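Local coordinates for uncharacterized protein Cgl0159 (Corynebacterium glutamicum, PDB 3FOK) that is of unknown function but folds as a TIM barrel, a scaffold used chiefly by enzymes, and assembles with further copies of itself, at residues A[135-140]-A[175-180]; A[148-153]-A[193-198]; A[163-168]-A[179-184]; A[260-265]-A[293-298]. All blocks are in the same frame, centred on the assembly; numbering follows the deposited sequence.

Contact 1 of 4, residues A[135-140]-A[175-180]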
# COMPACT_ATOMS: atom_id res chain seq x y z
N SER A 135 -19.59 -4.05 -2.74
CA SER A 135 -19.89 -5.35 -2.16
C SER A 135 -21.12 -5.33 -1.25
O SER A 135 -22.05 -6.11 -1.43
CB SER A 135 -18.68 -5.87 -1.37
OG SER A 135 -19.05 -6.96 -0.55
N SER A 136 -21.12 -4.43 -0.27
CA SER A 136 -22.23 -4.34 0.67
C SER A 136 -23.51 -3.81 0.03
O SER A 136 -24.61 -4.16 0.45
CB SER A 136 -21.86 -3.45 1.86
OG SER A 136 -21.82 -2.09 1.49
N MSE A 137 -23.38 -2.97 -0.99
CA MSE A 137 -24.55 -2.42 -1.66
C MSE A 137 -25.23 -3.51 -2.47
O MSE A 137 -26.45 -3.66 -2.42
CB MSE A 137 -24.15 -1.26 -2.56
CG MSE A 137 -23.54 -0.09 -1.80
SE MSE A 137 -23.42 1.53 -2.84
CE MSE A 137 -24.93 2.43 -2.12
N VAL A 138 -24.44 -4.29 -3.20
CA VAL A 138 -24.99 -5.37 -3.99
C VAL A 138 -25.69 -6.37 -3.06
O VAL A 138 -26.81 -6.79 -3.33
CB VAL A 138 -23.89 -6.10 -4.79
CG1 VAL A 138 -24.43 -7.40 -5.37
CG2 VAL A 138 -23.37 -5.21 -5.89
N ASP A 139 -25.02 -6.73 -1.98
CA ASP A 139 -25.57 -7.67 -1.01
C ASP A 139 -26.85 -7.18 -0.34
O ASP A 139 -27.80 -7.94 -0.16
CB ASP A 139 -24.54 -7.96 0.08
CG ASP A 139 -25.13 -8.74 1.24
OD1 ASP A 139 -25.47 -9.93 1.06
OD2 ASP A 139 -25.28 -8.15 2.34
N ARG A 140 -26.87 -5.90 0.01
CA ARG A 140 -28.01 -5.31 0.70
C ARG A 140 -29.16 -4.95 -0.24
O ARG A 140 -30.32 -4.91 0.17
CB ARG A 140 -27.56 -4.05 1.43
CG ARG A 140 -28.26 -3.82 2.74
CD ARG A 140 -27.78 -4.80 3.78
NE ARG A 140 -27.76 -4.17 5.09
CZ ARG A 140 -27.13 -4.66 6.15
NH1 ARG A 140 -26.47 -5.81 6.06
NH2 ARG A 140 -27.15 -3.99 7.30
N ALA A 175 -20.48 -4.45 -11.49
CA ALA A 175 -21.63 -5.03 -10.79
C ALA A 175 -22.93 -4.48 -11.38
O ALA A 175 -24.03 -4.82 -10.92
CB ALA A 175 -21.56 -4.70 -9.30
N GLN A 176 -22.80 -3.65 -12.41
CA GLN A 176 -23.96 -3.05 -13.07
C GLN A 176 -24.78 -2.24 -12.08
O GLN A 176 -26.01 -2.24 -12.11
CB GLN A 176 -24.83 -4.13 -13.73
CG GLN A 176 -24.17 -4.72 -14.97
CD GLN A 176 -25.07 -5.68 -15.72
OE1 GLN A 176 -24.82 -5.99 -16.88
NE2 GLN A 176 -26.12 -6.15 -15.05
N LEU A 177 -24.07 -1.56 -11.20
CA LEU A 177 -24.67 -0.71 -10.17
C LEU A 177 -24.47 0.74 -10.56
O LEU A 177 -23.34 1.21 -10.65
CB LEU A 177 -23.99 -0.97 -8.83
CG LEU A 177 -24.41 -0.05 -7.68
CD1 LEU A 177 -25.83 -0.40 -7.27
CD2 LEU A 177 -23.46 -0.21 -6.51
N PRO A 178 -25.56 1.48 -10.82
CA PRO A 178 -25.42 2.89 -11.20
C PRO A 178 -24.60 3.64 -10.16
O PRO A 178 -24.80 3.45 -8.95
CB PRO A 178 -26.86 3.37 -11.26
CG PRO A 178 -27.61 2.14 -11.69
CD PRO A 178 -26.98 1.07 -10.82
N ILE A 179 -23.68 4.47 -10.61
CA ILE A 179 -22.84 5.24 -9.70
C ILE A 179 -22.85 6.73 -10.04
O ILE A 179 -22.52 7.15 -11.15
CB ILE A 179 -21.40 4.68 -9.66
CG1 ILE A 179 -20.57 5.48 -8.65
CG2 ILE A 179 -20.79 4.72 -11.06
CD1 ILE A 179 -19.22 4.87 -8.37
N MSE A 180 -23.24 7.50 -9.04
CA MSE A 180 -23.40 8.95 -9.09
C MSE A 180 -22.14 9.67 -8.60
O MSE A 180 -21.72 9.48 -7.45
CB MSE A 180 -24.59 9.28 -8.19
CG MSE A 180 -25.22 10.64 -8.27
SE MSE A 180 -26.53 10.71 -6.82
CE MSE A 180 -27.86 9.50 -7.52
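Two apolar side chains of helix 134-140, Met137 and Val138, meet Leu177 and Ala175 in the turn that leads into strand 179-189. Met137, present as selenomethionine, and Leu177 cross at about a right angle. The CD2 branch of Leu177 touches the Met137 chain at two points, with Leu177 CD2 4.1 Å from Met137 SE and just as far from Met137 CB. The long unbranched chain of Met137, a selenoether in the model, reaches across from the helix to Leu177, and both rest on Ala145 of strand 144-151.

This is the N-terminal end of the strands of a TIM barrel, where the ends of two neighbouring outer helices approach each other. Helix 158-174 finishes here in a Schellman motif, in which Gln176 adopts positive phi and turns the chain into the strand.

The second apolar pair lies nearer the surface. Val138 CG2, set beside the backbone N by a chi1 of 169°, rests 3.9 Å from Ala175 CB, a methyl-to-methyl contact in which the short alanine lets the branched valine come close. No hydrogen bond joins the two segments; further along the helix, Arg140 forms a salt bridge to Asp215 of a neighbouring subunit.

Contact 2 of 4, residues A[148-153]-A[193-198]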
# COMPACT_ATOMS: atom_id res chain seq x y z
N LEU A 148 -18.25 11.67 -3.73
CA LEU A 148 -17.95 13.09 -3.74
C LEU A 148 -16.54 13.17 -4.33
O LEU A 148 -15.60 12.59 -3.78
CB LEU A 148 -17.95 13.66 -2.32
CG LEU A 148 -18.23 15.16 -2.13
CD1 LEU A 148 -17.46 15.65 -0.91
CD2 LEU A 148 -17.84 15.96 -3.35
N VAL A 149 -16.38 13.87 -5.44
CA VAL A 149 -15.08 13.99 -6.08
C VAL A 149 -14.65 15.44 -6.20
O VAL A 149 -14.82 16.06 -7.25
CB VAL A 149 -15.07 13.37 -7.49
CG1 VAL A 149 -13.63 13.24 -7.99
CG2 VAL A 149 -15.75 12.01 -7.47
N ARG A 150 -14.09 15.99 -5.13
CA ARG A 150 -13.61 17.36 -5.15
C ARG A 150 -12.19 17.35 -5.67
O ARG A 150 -11.34 16.61 -5.18
CB ARG A 150 -13.69 17.98 -3.76
CG ARG A 150 -15.10 18.37 -3.36
CD ARG A 150 -15.17 18.80 -1.92
NE ARG A 150 -14.85 17.69 -1.03
CZ ARG A 150 -14.71 17.80 0.28
NH1 ARG A 150 -14.87 18.98 0.87
NH2 ARG A 150 -14.42 16.73 1.00
N ILE A 151 -11.94 18.16 -6.68
CA ILE A 151 -10.63 18.23 -7.32
C ILE A 151 -9.90 19.53 -7.00
O ILE A 151 -10.22 20.59 -7.55
CB ILE A 151 -10.80 18.09 -8.85
CG1 ILE A 151 -11.54 16.78 -9.15
CG2 ILE A 151 -9.45 18.13 -9.53
CD1 ILE A 151 -11.96 16.61 -10.59
N ASN A 152 -8.91 19.44 -6.12
CA ASN A 152 -8.12 20.60 -5.74
C ASN A 152 -6.72 20.48 -6.34
O ASN A 152 -5.88 19.73 -5.85
CB ASN A 152 -8.04 20.69 -4.21
CG ASN A 152 -7.46 22.00 -3.72
OD1 ASN A 152 -7.86 22.51 -2.68
ND2 ASN A 152 -6.49 22.53 -4.47
N LEU A 153 -6.49 21.24 -7.40
CA LEU A 153 -5.22 21.22 -8.12
C LEU A 153 -3.95 21.49 -7.30
O LEU A 153 -2.87 21.07 -7.69
CB LEU A 153 -5.27 22.18 -9.30
CG LEU A 153 -6.30 21.84 -10.37
CD1 LEU A 153 -6.24 22.86 -11.50
CD2 LEU A 153 -6.03 20.44 -10.91
N VAL A 193 -11.77 25.22 2.44
CA VAL A 193 -12.02 24.69 1.11
C VAL A 193 -13.28 25.32 0.52
O VAL A 193 -14.36 25.23 1.12
CB VAL A 193 -12.21 23.16 1.14
CG1 VAL A 193 -12.58 22.66 -0.25
CG2 VAL A 193 -10.95 22.48 1.63
N VAL A 194 -13.14 25.96 -0.63
CA VAL A 194 -14.30 26.57 -1.29
C VAL A 194 -14.42 26.00 -2.69
O VAL A 194 -13.47 26.00 -3.46
CB VAL A 194 -14.18 28.12 -1.38
CG1 VAL A 194 -14.05 28.71 0.01
CG2 VAL A 194 -12.99 28.51 -2.23
N ASN A 195 -15.61 25.50 -3.02
CA ASN A 195 -15.83 24.95 -4.35
C ASN A 195 -15.99 26.09 -5.34
O ASN A 195 -16.65 27.08 -5.04
CB ASN A 195 -17.08 24.06 -4.37
CG ASN A 195 -17.01 22.93 -3.37
OD1 ASN A 195 -15.94 22.37 -3.12
ND2 ASN A 195 -18.16 22.56 -2.81
N ASP A 196 -15.37 25.96 -6.51
CA ASP A 196 -15.46 26.98 -7.54
C ASP A 196 -16.73 26.74 -8.35
O ASP A 196 -16.78 25.81 -9.15
CB ASP A 196 -14.24 26.90 -8.47
CG ASP A 196 -14.19 28.04 -9.46
OD1 ASP A 196 -15.27 28.55 -9.84
OD2 ASP A 196 -13.08 28.42 -9.87
N LEU A 197 -17.74 27.58 -8.14
CA LEU A 197 -19.00 27.41 -8.85
C LEU A 197 -19.12 28.16 -10.17
O LEU A 197 -20.21 28.31 -10.70
CB LEU A 197 -20.17 27.79 -7.94
CG LEU A 197 -20.32 26.90 -6.69
CD1 LEU A 197 -21.52 27.36 -5.88
CD2 LEU A 197 -20.49 25.45 -7.12
N SER A 198 -18.00 28.62 -10.72
CA SER A 198 -18.05 29.32 -12.00
C SER A 198 -18.34 28.29 -13.08
O SER A 198 -17.93 27.13 -12.96
CB SER A 198 -16.72 30.02 -12.29
OG SER A 198 -15.69 29.08 -12.56
O HOH W 1 -16.01 21.42 -0.34
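Arg150 and Asn195 cross obliquely, the aliphatic part of the arginine passing the amide oxygen and its guanidinium turned to a plane 79° from that of the amide. Asn195 OD1 lies 3.8 Å from Arg150 CD, a touch of oxygen on methylene and not a hydrogen bond. The arginine chain bends at chi3 (-65°), which brings its guanidinium beside Val193. There Val193 CG1 approaches Arg150 NH1 obliquely at 4.5 Å.

One water joins the two polar groups. It sits at the edge of the guanidinium, in its plane, accepting from Arg150 NH1 at 3.0 Å and donating to Asn195 OD1 at 2.9 Å. Asn195 OD1 is also bonded to Ser186, across the beta hairpin of strands 179-189 and 192-195. Arg150 has stronger partners in its salt bridges to Asp127 and Glu124.

The contact therefore links the C-terminal end of barrel strand 144-151 to a hairpin that extends from the next strand. This is the end of a TIM barrel at which active sites usually lie, though none is established here. Arginine suits the place because its long chain can pack along a neighbour while its several N-H groups serve separate acceptors. Asp127 and Glu124 grip the guanidinium and fix its position, while the water lets the neutral amide meet it without a direct bond.

Contact 3 of 4, residues A[163-168]-A[179-184]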
# COMPACT_ATOMS: atom_id res chain seq x y z
N GLU A 163 -7.87 8.36 -7.87
CA GLU A 163 -7.62 6.94 -8.07
C GLU A 163 -8.64 6.06 -7.36
O GLU A 163 -9.11 5.06 -7.91
CB GLU A 163 -6.20 6.58 -7.63
CG GLU A 163 -5.83 5.12 -7.82
CD GLU A 163 -4.34 4.87 -7.74
OE1 GLU A 163 -3.65 5.57 -6.96
OE2 GLU A 163 -3.85 3.96 -8.45
N ALA A 164 -9.01 6.42 -6.13
CA ALA A 164 -9.98 5.64 -5.37
C ALA A 164 -11.35 5.73 -6.03
O ALA A 164 -12.12 4.76 -6.02
CB ALA A 164 -10.05 6.14 -3.94
N THR A 165 -11.66 6.89 -6.60
CA THR A 165 -12.94 7.09 -7.27
C THR A 165 -12.97 6.21 -8.52
O THR A 165 -14.00 5.60 -8.83
CB THR A 165 -13.15 8.56 -7.68
OG1 THR A 165 -13.25 9.37 -6.51
CG2 THR A 165 -14.42 8.71 -8.51
N ALA A 166 -11.84 6.14 -9.22
CA ALA A 166 -11.75 5.32 -10.42
C ALA A 166 -12.02 3.86 -10.05
O ALA A 166 -12.73 3.15 -10.77
CB ALA A 166 -10.37 5.45 -11.05
N HIS A 167 -11.46 3.43 -8.93
CA HIS A 167 -11.66 2.06 -8.48
C HIS A 167 -13.12 1.81 -8.13
O HIS A 167 -13.67 0.76 -8.43
CB HIS A 167 -10.76 1.76 -7.27
CG HIS A 167 -9.30 1.70 -7.60
ND1 HIS A 167 -8.81 1.95 -8.86
CD2 HIS A 167 -8.22 1.42 -6.83
CE1 HIS A 167 -7.50 1.82 -8.86
NE2 HIS A 167 -7.11 1.50 -7.64
N ALA A 168 -13.76 2.80 -7.51
CA ALA A 168 -15.17 2.67 -7.14
C ALA A 168 -16.01 2.47 -8.40
O ALA A 168 -16.92 1.63 -8.43
CB ALA A 168 -15.64 3.90 -6.39
N ILE A 179 -23.68 4.47 -10.61
CA ILE A 179 -22.84 5.24 -9.70
C ILE A 179 -22.85 6.73 -10.04
O ILE A 179 -22.52 7.15 -11.15
CB ILE A 179 -21.40 4.68 -9.66
CG1 ILE A 179 -20.57 5.48 -8.65
CG2 ILE A 179 -20.79 4.72 -11.06
CD1 ILE A 179 -19.22 4.87 -8.37
N MSE A 180 -23.24 7.50 -9.04
CA MSE A 180 -23.40 8.95 -9.09
C MSE A 180 -22.14 9.67 -8.60
O MSE A 180 -21.72 9.48 -7.45
CB MSE A 180 -24.59 9.28 -8.19
CG MSE A 180 -25.22 10.64 -8.27
SE MSE A 180 -26.53 10.71 -6.82
CE MSE A 180 -27.86 9.50 -7.52
N LEU A 181 -21.52 10.49 -9.44
CA LEU A 181 -20.32 11.23 -9.04
C LEU A 181 -20.65 12.71 -8.89
O LEU A 181 -21.25 13.31 -9.79
CB LEU A 181 -19.20 11.07 -10.07
CG LEU A 181 -18.69 9.68 -10.46
CD1 LEU A 181 -17.46 9.84 -11.34
CD2 LEU A 181 -18.35 8.86 -9.23
N GLU A 182 -20.27 13.29 -7.75
CA GLU A 182 -20.50 14.71 -7.49
C GLU A 182 -19.15 15.40 -7.61
O GLU A 182 -18.37 15.43 -6.65
CB GLU A 182 -21.07 14.91 -6.08
CG GLU A 182 -21.63 16.31 -5.83
CD GLU A 182 -22.15 16.49 -4.41
OE1 GLU A 182 -22.78 15.56 -3.88
OE2 GLU A 182 -21.93 17.58 -3.83
N PRO A 183 -18.84 15.96 -8.79
CA PRO A 183 -17.57 16.64 -9.02
C PRO A 183 -17.58 18.12 -8.66
O PRO A 183 -18.63 18.76 -8.62
CB PRO A 183 -17.34 16.42 -10.50
CG PRO A 183 -18.72 16.62 -11.04
CD PRO A 183 -19.60 15.86 -10.05
N PHE A 184 -16.39 18.65 -8.42
CA PHE A 184 -16.19 20.05 -8.07
C PHE A 184 -14.71 20.38 -8.24
O PHE A 184 -13.86 19.51 -8.10
CB PHE A 184 -16.50 20.30 -6.59
CG PHE A 184 -17.94 20.54 -6.29
CD1 PHE A 184 -18.60 21.66 -6.77
CD2 PHE A 184 -18.63 19.66 -5.45
CE1 PHE A 184 -19.93 21.91 -6.43
CE2 PHE A 184 -19.95 19.90 -5.10
CZ PHE A 184 -20.61 21.04 -5.59
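Thr165 and Ala168 of helix 158-174 pack against Leu181 and Ile179 of strand 179-189, within the beta-alpha-beta crossover that runs from strand 144-151 through this helix to the neighbouring parallel strand. It is one of the repeated steps from which a TIM barrel is built, with the helix lying outside the strands. All four touching residues are buried.

On the packed side, Thr165 and Leu181 reach toward each other tip to tip, Thr165 CG2 lying 4.0 Å from Leu181 CD2. Threonine works here because its two branches serve different neighbours. Its methyl is placed anti to the backbone N (the hydroxyl has chi1 -66°) and faces the leucine, while OG1 bonds to Thr161 O of the preceding helical turn and to Tyr129. The polar atom is thus satisfied without intruding on the apolar interface. Leu181 also rests on Ala209 of helix 199-210 and Met221 of the next strand, so its branched end is shared between two helices and the sheet. One turn further along, the small Ala168 leaves room for the longer Ile179, and their side chains meet at 4.2 Å between Ala168 CB and Ile179 CD1.

Away from the strand, the helix meets solvent at His167 and a neighbouring subunit at Ala166 and at Glu163, which forms a salt bridge with Arg128 of that subunit. Back at the buried end, the extended Ile179 chain (chi1 -178°, chi2 170°) carries its CD1 to 4.0 Å from Ala168 O.

Contact 4 of 4, residues A[260-265]-A[293-298]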
# COMPACT_ATOMS: atom_id res chain seq x y z
N HIS A 260 -35.63 25.68 -14.40
CA HIS A 260 -35.02 25.94 -15.70
C HIS A 260 -34.03 24.85 -16.09
O HIS A 260 -34.12 24.27 -17.17
CB HIS A 260 -34.28 27.28 -15.71
CG HIS A 260 -33.39 27.45 -16.90
ND1 HIS A 260 -33.88 27.53 -18.19
CD2 HIS A 260 -32.04 27.48 -17.01
CE1 HIS A 260 -32.87 27.60 -19.04
NE2 HIS A 260 -31.74 27.57 -18.35
N ALA A 261 -33.08 24.58 -15.20
CA ALA A 261 -32.06 23.56 -15.45
C ALA A 261 -32.70 22.20 -15.72
O ALA A 261 -32.20 21.41 -16.52
CB ALA A 261 -31.12 23.47 -14.26
N LEU A 262 -33.80 21.94 -15.03
CA LEU A 262 -34.53 20.68 -15.16
C LEU A 262 -35.00 20.41 -16.59
O LEU A 262 -35.34 19.28 -16.93
CB LEU A 262 -35.73 20.69 -14.20
CG LEU A 262 -35.86 19.60 -13.14
CD1 LEU A 262 -34.50 19.14 -12.65
CD2 LEU A 262 -36.69 20.13 -11.99
N THR A 263 -35.02 21.45 -17.42
CA THR A 263 -35.46 21.30 -18.81
C THR A 263 -34.31 20.99 -19.76
O THR A 263 -34.54 20.61 -20.91
CB THR A 263 -36.16 22.58 -19.33
OG1 THR A 263 -35.19 23.63 -19.48
CG2 THR A 263 -37.24 23.04 -18.37
N LEU A 264 -33.08 21.16 -19.29
CA LEU A 264 -31.90 20.93 -20.10
C LEU A 264 -31.67 19.47 -20.50
O LEU A 264 -32.07 18.55 -19.79
CB LEU A 264 -30.67 21.47 -19.38
CG LEU A 264 -30.43 22.98 -19.51
CD1 LEU A 264 -31.73 23.73 -19.73
CD2 LEU A 264 -29.74 23.47 -18.26
N PRO A 265 -31.03 19.25 -21.66
CA PRO A 265 -30.73 17.92 -22.20
C PRO A 265 -29.94 17.04 -21.23
O PRO A 265 -28.88 17.44 -20.75
CB PRO A 265 -29.93 18.22 -23.46
CG PRO A 265 -30.35 19.61 -23.84
CD PRO A 265 -30.41 20.29 -22.50
N ARG A 293 -43.22 18.31 -7.22
CA ARG A 293 -44.06 18.70 -8.34
C ARG A 293 -43.27 19.42 -9.43
O ARG A 293 -43.82 19.79 -10.47
CB ARG A 293 -45.24 19.54 -7.84
CG ARG A 293 -46.18 18.71 -6.93
CD ARG A 293 -47.27 19.54 -6.24
NE ARG A 293 -46.73 20.58 -5.37
CZ ARG A 293 -47.43 21.25 -4.46
NH1 ARG A 293 -48.72 20.98 -4.28
NH2 ARG A 293 -46.85 22.20 -3.74
N LEU A 294 -41.98 19.61 -9.18
CA LEU A 294 -41.09 20.26 -10.13
C LEU A 294 -40.42 19.17 -10.96
O LEU A 294 -40.10 19.37 -12.13
CB LEU A 294 -40.04 21.08 -9.36
CG LEU A 294 -39.72 22.50 -9.83
CD1 LEU A 294 -40.98 23.26 -10.19
CD2 LEU A 294 -38.96 23.21 -8.72
N VAL A 295 -40.22 18.01 -10.33
CA VAL A 295 -39.59 16.86 -10.97
C VAL A 295 -40.62 15.97 -11.66
O VAL A 295 -40.47 15.62 -12.83
CB VAL A 295 -38.80 16.02 -9.94
CG1 VAL A 295 -38.25 14.77 -10.59
CG2 VAL A 295 -37.67 16.85 -9.35
N HIS A 296 -41.66 15.60 -10.92
CA HIS A 296 -42.73 14.78 -11.48
C HIS A 296 -43.95 15.66 -11.66
O HIS A 296 -44.76 15.82 -10.75
CB HIS A 296 -43.07 13.60 -10.56
CG HIS A 296 -42.02 12.54 -10.53
ND1 HIS A 296 -40.95 12.58 -9.66
CD2 HIS A 296 -41.84 11.45 -11.30
CE1 HIS A 296 -40.16 11.55 -9.90
NE2 HIS A 296 -40.67 10.85 -10.89
N THR A 297 -44.07 16.25 -12.85
CA THR A 297 -45.17 17.15 -13.14
C THR A 297 -46.51 16.42 -13.18
O THR A 297 -47.45 16.86 -13.84
CB THR A 297 -44.94 17.88 -14.48
OG1 THR A 297 -44.84 16.93 -15.54
CG2 THR A 297 -43.65 18.69 -14.41
N ASP A 298 -46.59 15.30 -12.47
CA ASP A 298 -47.81 14.50 -12.39
C ASP A 298 -48.59 14.37 -13.69
O ASP A 298 -49.81 14.49 -13.69
CB ASP A 298 -48.75 15.09 -11.32
CG ASP A 298 -48.36 14.67 -9.91
OD1 ASP A 298 -48.50 13.47 -9.59
OD2 ASP A 298 -47.93 15.54 -9.13
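An apolar contact brings Leu262, in the turn at the C-terminal end of helix 252-261, against Leu294 and Val295 at the end of helix 284-295, on the outer layer of the TIM barrel. The two helices stand on either side of strand 267-272 in the chain: one leads into this last barrel strand and the other follows it. Leu262 and Val295 both lie on Leu270 of that strand, so the contact bridges two helix ends that pack on the same residue.

Leu262 does the reaching, and a single methyl, CD2, makes all its closest approaches. Leu262 CD2 lies 4.4 Å from Leu294 CB and 4.3 Å from Val295 CG2. Its nearest approach is to the backbone, with Leu262 CD2 3.5 Å from Leu294 O. As modelled, the leucine torsions (chi1 -122°, chi2 33°) are away from staggered values, so the exact place of CD2 is less certain. Leucine suits this position because, while CD2 meets the helix end, the side chain as a whole also rests on Val267 and Leu270 of strand 267-272 and on Leu242 of strand 240-243.

The turn that carries Leu262 is secured by polar bonds. It is a type I beta turn from Ala261 to Leu264, closed by Leu264 N bonding to Ala261 O at 2.9 Å. Just before it, His260 O accepts two bonds from Thr263: one from its backbone N and one from OG1 at 2.6 Å, the hydroxyl lying in the carbonyl plane. With no hydrogen bond crossing between the segments, their association rests on van der Waals contact and the burial of apolar surface.

Following the chain from its N terminus, contact 1 opens at helix 134-140 and closes at the turn leading into strand 179-189. Contact 2 opens inside that span, on strand 144-151, and closes later, at the hairpin strand 192-195, so the two cross. Contact 3 begins on helix 158-174 and ends on strand 179-189, lying wholly within the span of contact 2 and sharing Ile179 and Met180 with contact 1. Backbone bonds between strands 144-151 and 179-189 join contacts 2 and 3 directly. Contact 4 follows in series, about 26 Å between centres from contacts 2 and 3, and ties the helices flanking the last barrel strand.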